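Mannosephosphate isomerase, putative (PDB 1ZX5) probably interconverts mannose 6-phosphate and fructose 6-phosphate as a zinc-dependent type 1 mannose-6-phosphate isomerase. Local coordinates at residues G231-T245 with S283-Y297. Numbering follows the deposited sequence.
Sequences GLEVVDVTGTAEIKT and SFTVESERGKIVRIY. With ACY (acetic acid), chain E.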
loop_
_atom_site.group_PDB
_atom_site.type_symbol
_atom_site.label_atom_id
_atom_site.label_comp_id
_atom_site.label_asym_id
_atom_site.label_seq_id
_atom_site.Cartn_x
_atom_site.Cartn_y
_atom_site.Cartn_z
ATOM N N GLY A 231 -8.287 -0.783 5.820
ATOM C CA GLY A 231 -7.941 -2.193 5.843
ATOM C C GLY A 231 -7.982 -2.778 4.452
ATOM O O GLY A 231 -8.325 -2.099 3.483
ATOM N N LEU A 232 -7.644 -4.056 4.373
ATOM C CA LEU A 232 -7.656 -4.808 3.132
ATOM C C LEU A 232 -8.053 -6.244 3.474
ATOM O O LEU A 232 -7.741 -6.736 4.563
ATOM C CB LEU A 232 -6.275 -4.760 2.455
ATOM C CG LEU A 232 -5.083 -5.436 3.154
ATOM C CD1 LEU A 232 -5.008 -6.932 2.814
ATOM C CD2 LEU A 232 -3.775 -4.744 2.754
ATOM N N GLU A 233 -8.752 -6.899 2.552
ATOM C CA GLU A 233 -9.084 -8.323 2.692
ATOM C C GLU A 233 -9.039 -8.972 1.329
ATOM O O GLU A 233 -9.386 -8.346 0.329
ATOM C CB GLU A 233 -10.473 -8.530 3.311
ATOM C CG GLU A 233 -11.607 -7.840 2.537
ATOM C CD GLU A 233 -12.988 -8.154 3.078
ATOM O OE1 GLU A 233 -13.087 -8.888 4.084
ATOM O OE2 GLU A 233 -13.984 -7.688 2.478
ATOM N N VAL A 234 -8.604 -10.227 1.299
ATOM C CA VAL A 234 -8.601 -11.019 0.088
ATOM C C VAL A 234 -9.930 -11.786 0.012
ATOM O O VAL A 234 -10.269 -12.528 0.926
ATOM C CB VAL A 234 -7.386 -11.993 0.057
ATOM C CG1 VAL A 234 -7.406 -12.871 -1.211
ATOM C CG2 VAL A 234 -6.065 -11.205 0.157
ATOM N N VAL A 235 -10.690 -11.573 -1.060
ATOM C CA VAL A 235 -11.929 -12.308 -1.295
ATOM C C VAL A 235 -11.662 -13.414 -2.320
ATOM O O VAL A 235 -11.203 -13.128 -3.430
ATOM C CB VAL A 235 -13.054 -11.366 -1.804
ATOM C CG1 VAL A 235 -14.419 -12.114 -1.900
ATOM C CG2 VAL A 235 -13.155 -10.133 -0.905
ATOM N N ASP A 236 -11.899 -14.668 -1.929
ATOM C CA ASP A 236 -11.793 -15.810 -2.847
ATOM C C ASP A 236 -13.085 -15.911 -3.637
ATOM O O ASP A 236 -14.149 -16.099 -3.056
ATOM C CB ASP A 236 -11.593 -17.141 -2.092
ATOM C CG ASP A 236 -10.240 -17.234 -1.381
ATOM O OD1 ASP A 236 -9.287 -16.519 -1.748
ATOM O OD2 ASP A 236 -10.131 -18.048 -0.441
ATOM N N VAL A 237 -13.001 -15.798 -4.955
ATOM C CA VAL A 237 -14.198 -15.849 -5.778
ATOM C C VAL A 237 -14.197 -17.098 -6.679
ATOM O O VAL A 237 -13.262 -17.317 -7.460
ATOM C CB VAL A 237 -14.330 -14.570 -6.633
ATOM C CG1 VAL A 237 -15.585 -14.623 -7.510
ATOM C CG2 VAL A 237 -14.313 -13.329 -5.752
ATOM N N THR A 238 -15.245 -17.903 -6.557
ATOM C CA THR A 238 -15.474 -19.030 -7.446
ATOM C C THR A 238 -16.920 -18.937 -7.915
ATOM O O THR A 238 -17.828 -19.290 -7.187
ATOM C CB THR A 238 -15.213 -20.385 -6.720
ATOM O OG1 THR A 238 -13.849 -20.422 -6.283
ATOM C CG2 THR A 238 -15.423 -21.548 -7.656
ATOM N N GLY A 239 -17.130 -18.442 -9.126
ATOM C CA GLY A 239 -18.477 -18.101 -9.578
ATOM C C GLY A 239 -18.734 -16.626 -9.301
ATOM O O GLY A 239 -17.867 -15.787 -9.537
ATOM N N THR A 240 -19.907 -16.321 -8.758
ATOM C CA THR A 240 -20.331 -14.941 -8.533
ATOM C C THR A 240 -20.365 -14.617 -7.046
ATOM O O THR A 240 -20.948 -15.362 -6.265
ATOM C CB THR A 240 -21.710 -14.645 -9.185
ATOM O OG1 THR A 240 -21.646 -14.969 -10.577
ATOM C CG2 THR A 240 -22.111 -13.153 -9.031
ATOM N N ALA A 241 -19.731 -13.513 -6.659
ATOM C CA ALA A 241 -19.773 -13.074 -5.276
ATOM C C ALA A 241 -20.268 -11.644 -5.216
ATOM O O ALA A 241 -19.865 -10.797 -6.018
ATOM C CB ALA A 241 -18.397 -13.182 -4.620
ATOM N N GLU A 242 -21.143 -11.382 -4.253
ATOM C CA GLU A 242 -21.599 -10.036 -3.986
ATOM C C GLU A 242 -20.651 -9.352 -3.008
ATOM O O GLU A 242 -20.251 -9.934 -2.003
ATOM C CB GLU A 242 -23.024 -10.052 -3.436
ATOM C CG GLU A 242 -23.544 -8.659 -3.119
ATOM C CD GLU A 242 -25.017 -8.627 -2.807
ATOM O OE1 GLU A 242 -25.494 -9.431 -1.973
ATOM O OE2 GLU A 242 -25.709 -7.788 -3.396
ATOM N N ILE A 243 -20.310 -8.106 -3.296
ATOM C CA ILE A 243 -19.395 -7.360 -2.448
ATOM C C ILE A 243 -20.046 -6.053 -2.003
ATOM O O ILE A 243 -20.644 -5.349 -2.816
ATOM C CB ILE A 243 -18.041 -7.119 -3.188
ATOM C CG1 ILE A 243 -17.348 -8.464 -3.453
ATOM C CG2 ILE A 243 -17.121 -6.156 -2.393
ATOM C CD1 ILE A 243 -15.961 -8.333 -4.017
ATOM N N LYS A 244 -19.941 -5.747 -0.709
ATOM C CA LYS A 244 -20.463 -4.497 -0.136
ATOM C C LYS A 244 -19.325 -3.525 0.104
ATOM O O LYS A 244 -18.296 -3.911 0.659
ATOM C CB LYS A 244 -21.159 -4.751 1.215
ATOM C CG LYS A 244 -22.124 -5.909 1.239
ATOM C CD LYS A 244 -23.380 -5.563 0.501
ATOM C CE LYS A 244 -24.540 -6.420 0.956
ATOM N NZ LYS A 244 -25.813 -5.892 0.373
ATOM N N THR A 245 -19.507 -2.267 -0.286
ATOM C CA THR A 245 -18.509 -1.234 0.001
ATOM C C THR A 245 -18.489 -0.825 1.481
ATOM O O THR A 245 -17.444 -0.424 2.002
ATOM C CB THR A 245 -18.724 0.038 -0.853
ATOM O OG1 THR A 245 -20.032 0.565 -0.608
ATOM C CG2 THR A 245 -18.554 -0.257 -2.346
ATOM N N SER A 283 -23.274 -1.828 -3.305
ATOM C CA SER A 283 -22.782 -3.166 -3.572
ATOM C C SER A 283 -22.788 -3.487 -5.060
ATOM O O SER A 283 -23.381 -2.773 -5.867
ATOM C CB SER A 283 -23.602 -4.211 -2.825
ATOM O OG SER A 283 -24.918 -4.196 -3.295
ATOM N N PHE A 284 -22.130 -4.587 -5.399
ATOM C CA PHE A 284 -21.952 -5.003 -6.776
ATOM C C PHE A 284 -21.546 -6.472 -6.743
ATOM O O PHE A 284 -21.218 -7.011 -5.673
ATOM C CB PHE A 284 -20.859 -4.147 -7.441
ATOM C CG PHE A 284 -19.534 -4.164 -6.708
ATOM C CD1 PHE A 284 -18.542 -5.072 -7.062
ATOM C CD2 PHE A 284 -19.281 -3.272 -5.666
ATOM C CE1 PHE A 284 -17.310 -5.085 -6.399
ATOM C CE2 PHE A 284 -18.066 -3.296 -4.984
ATOM C CZ PHE A 284 -17.074 -4.203 -5.360
ATOM N N THR A 285 -21.558 -7.120 -7.900
ATOM C CA THR A 285 -21.019 -8.473 -7.973
ATOM C C THR A 285 -19.711 -8.538 -8.754
ATOM O O THR A 285 -19.448 -7.714 -9.636
ATOM C CB THR A 285 -22.031 -9.486 -8.553
ATOM O OG1 THR A 285 -22.306 -9.166 -9.924
ATOM C CG2 THR A 285 -23.320 -9.498 -7.742
ATOM N N VAL A 286 -18.884 -9.514 -8.384
ATOM C CA VAL A 286 -17.685 -9.876 -9.133
ATOM C C VAL A 286 -17.829 -11.347 -9.541
ATOM O O VAL A 286 -18.379 -12.158 -8.787
ATOM C CB VAL A 286 -16.373 -9.605 -8.338
ATOM C CG1 VAL A 286 -16.342 -8.161 -7.886
ATOM C CG2 VAL A 286 -16.259 -10.501 -7.116
ATOM N N GLU A 287 -17.375 -11.681 -10.750
ATOM C CA GLU A 287 -17.506 -13.040 -11.236
ATOM C C GLU A 287 -16.204 -13.555 -11.820
ATOM O O GLU A 287 -15.603 -12.926 -12.693
ATOM C CB GLU A 287 -18.630 -13.147 -12.271
ATOM C CG GLU A 287 -18.954 -14.575 -12.639
ATOM C CD GLU A 287 -19.698 -14.689 -13.954
ATOM O OE1 GLU A 287 -19.833 -13.667 -14.655
ATOM O OE2 GLU A 287 -20.166 -15.801 -14.282
ATOM N N SER A 288 -15.804 -14.738 -11.366
ATOM C CA SER A 288 -14.549 -15.339 -11.782
ATOM C C SER A 288 -14.647 -16.854 -11.692
ATOM O O SER A 288 -15.280 -17.391 -10.776
ATOM C CB SER A 288 -13.417 -14.830 -10.881
ATOM O OG SER A 288 -12.161 -15.298 -11.318
ATOM N N GLU A 289 -14.032 -17.548 -12.648
ATOM C CA GLU A 289 -13.926 -19.021 -12.597
ATOM C C GLU A 289 -13.327 -19.478 -11.245
ATOM O O GLU A 289 -13.870 -20.352 -10.568
ATOM C CB GLU A 289 -13.019 -19.483 -13.737
ATOM C CG GLU A 289 -13.075 -20.965 -14.051
ATOM C CD GLU A 289 -12.230 -21.321 -15.251
ATOM O OE1 GLU A 289 -12.595 -22.256 -15.994
ATOM O OE2 GLU A 289 -11.205 -20.640 -15.469
ATOM N N ARG A 290 -12.190 -18.880 -10.888
ATOM C CA ARG A 290 -11.572 -19.019 -9.573
ATOM C C ARG A 290 -10.548 -17.911 -9.508
ATOM O O ARG A 290 -9.558 -17.930 -10.240
ATOM C CB ARG A 290 -10.899 -20.392 -9.352
ATOM C CG ARG A 290 -10.402 -20.597 -7.909
ATOM C CD ARG A 290 -9.391 -21.760 -7.752
ATOM N NE ARG A 290 -8.267 -21.636 -8.696
ATOM C CZ ARG A 290 -7.237 -20.795 -8.578
ATOM N NH1 ARG A 290 -7.134 -19.980 -7.527
ATOM N NH2 ARG A 290 -6.296 -20.769 -9.520
ATOM N N GLY A 291 -10.794 -16.931 -8.656
ATOM C CA GLY A 291 -9.900 -15.798 -8.556
ATOM C C GLY A 291 -9.784 -15.270 -7.144
ATOM O O GLY A 291 -10.511 -15.704 -6.235
ATOM N N LYS A 292 -8.855 -14.342 -6.965
ATOM C CA LYS A 292 -8.652 -13.662 -5.691
ATOM C C LYS A 292 -8.610 -12.184 -5.951
ATOM O O LYS A 292 -7.805 -11.709 -6.757
ATOM C CB LYS A 292 -7.363 -14.127 -4.995
ATOM C CG LYS A 292 -7.393 -15.614 -4.674
ATOM C CD LYS A 292 -6.223 -16.029 -3.836
ATOM C CE LYS A 292 -6.056 -17.541 -3.872
ATOM N NZ LYS A 292 -7.092 -18.203 -3.051
ATOM N N ILE A 293 -9.510 -11.463 -5.299
ATOM C CA ILE A 293 -9.597 -10.026 -5.485
ATOM C C ILE A 293 -9.391 -9.392 -4.104
ATOM O O ILE A 293 -9.930 -9.867 -3.111
ATOM C CB ILE A 293 -10.950 -9.630 -6.193
ATOM C CG1 ILE A 293 -10.936 -8.162 -6.666
ATOM C CG2 ILE A 293 -12.189 -9.970 -5.318
ATOM C CD1 ILE A 293 -12.032 -7.843 -7.695
ATOM N N VAL A 294 -8.576 -8.346 -4.049
ATOM C CA VAL A 294 -8.300 -7.665 -2.805
ATOM C C VAL A 294 -9.232 -6.471 -2.693
ATOM O O VAL A 294 -9.292 -5.635 -3.606
ATOM C CB VAL A 294 -6.816 -7.185 -2.730
ATOM C CG1 VAL A 294 -6.517 -6.558 -1.350
ATOM C CG2 VAL A 294 -5.848 -8.350 -3.043
ATOM N N ARG A 295 -9.959 -6.385 -1.584
ATOM C CA ARG A 295 -10.784 -5.218 -1.312
ATOM C C ARG A 295 -10.079 -4.320 -0.290
ATOM O O ARG A 295 -9.787 -4.750 0.821
ATOM C CB ARG A 295 -12.158 -5.637 -0.792
ATOM C CG ARG A 295 -13.144 -4.493 -0.724
ATOM C CD ARG A 295 -14.504 -4.923 -0.178
ATOM N NE ARG A 295 -14.465 -5.262 1.240
ATOM C CZ ARG A 295 -14.827 -4.456 2.235
ATOM N NH1 ARG A 295 -14.752 -4.897 3.490
ATOM N NH2 ARG A 295 -15.283 -3.228 1.996
ATOM N N ILE A 296 -9.819 -3.079 -0.682
ATOM C CA ILE A 296 -9.191 -2.093 0.177
ATOM C C ILE A 296 -10.291 -1.112 0.578
ATOM O O ILE A 296 -11.047 -0.647 -0.259
ATOM C CB ILE A 296 -7.998 -1.381 -0.560
ATOM C CG1 ILE A 296 -6.990 -2.424 -1.060
ATOM C CG2 ILE A 296 -7.331 -0.317 0.339
ATOM C CD1 ILE A 296 -6.035 -1.926 -2.173
ATOM N N TYR A 297 -10.407 -0.822 1.862
ATOM C CA TYR A 297 -11.528 -0.023 2.337
ATOM C C TYR A 297 -11.077 0.952 3.414
ATOM O O TYR A 297 -10.080 0.725 4.102
ATOM C CB TYR A 297 -12.662 -0.931 2.873
ATOM C CG TYR A 297 -12.185 -1.918 3.904
ATOM C CD1 TYR A 297 -12.174 -1.582 5.264
ATOM C CD2 TYR A 297 -11.713 -3.182 3.527
ATOM C CE1 TYR A 297 -11.724 -2.466 6.221
ATOM C CE2 TYR A 297 -11.262 -4.089 4.483
ATOM C CZ TYR A 297 -11.265 -3.721 5.829
ATOM O OH TYR A 297 -10.821 -4.603 6.799
HETATM C C ACY E . -6.357 -16.396 0.438
HETATM O O ACY E . -5.810 -17.165 -0.380
HETATM O OXT ACY E . -7.548 -16.017 0.359
HETATM C CH3 ACY E . -5.537 -15.916 1.588
HETATM O O HOH W 1 -9.448 -6.654 6.643
HETATM O O HOH W 2 -21.563 -17.371 -11.721
HETATM O O HOH W 3 -16.093 -1.597 4.353
#
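E233 OE2 takes two N-H groups of R295, from NE at 2.8 Å and from NH1 at 3.1 Å. NE arrives on the anti side and NH1 from above the carboxylate plane, both on the same face; that plane stands 69° from the guanidinium plane. The pair lies on the ladder face that looks toward the second sheet of a cupin β-sandwich, partly open to solvent. Two antiparallel ladders, 231-237 with 291-297 and 240-244 with 283-288, lie in different sheets, and both segments turn a corner together from one to the other. There the register slips by one residue in a β-bulge, with G239 at phi 94°, natural to glycine. G239 N still bonds S288 O at 2.7 Å.

Between the sheets the filling is mostly branched and aliphatic, as suits β-strands, with the F284 ring at one end. V237 CG2 meets V286 CG2 at 3.7 Å and touches I293, while I243 CD1 reaches V286. I243 lays its CB over the F284 ring face; its CG2 touches R295 CD at 3.6 Å, so the arginine's methylenes extend the apolar layer. Water 3 links R295 NH2 to T245 O. On the first ladder's other face, L232, V234, V294 and I296 pack against strands 119-123 and 181-188 of the neighbouring sheet.

Y297 CG stands between its backbone N and carbonyl carbon (chi1 53°), swinging the ring over G231; with no CB to run into Y297 OH, G231 CA makes a CH-π contact 4.0 Å from the ring centroid. The phenol OH bonds E226 and water 1, which donates to L232 O at 2.7 Å.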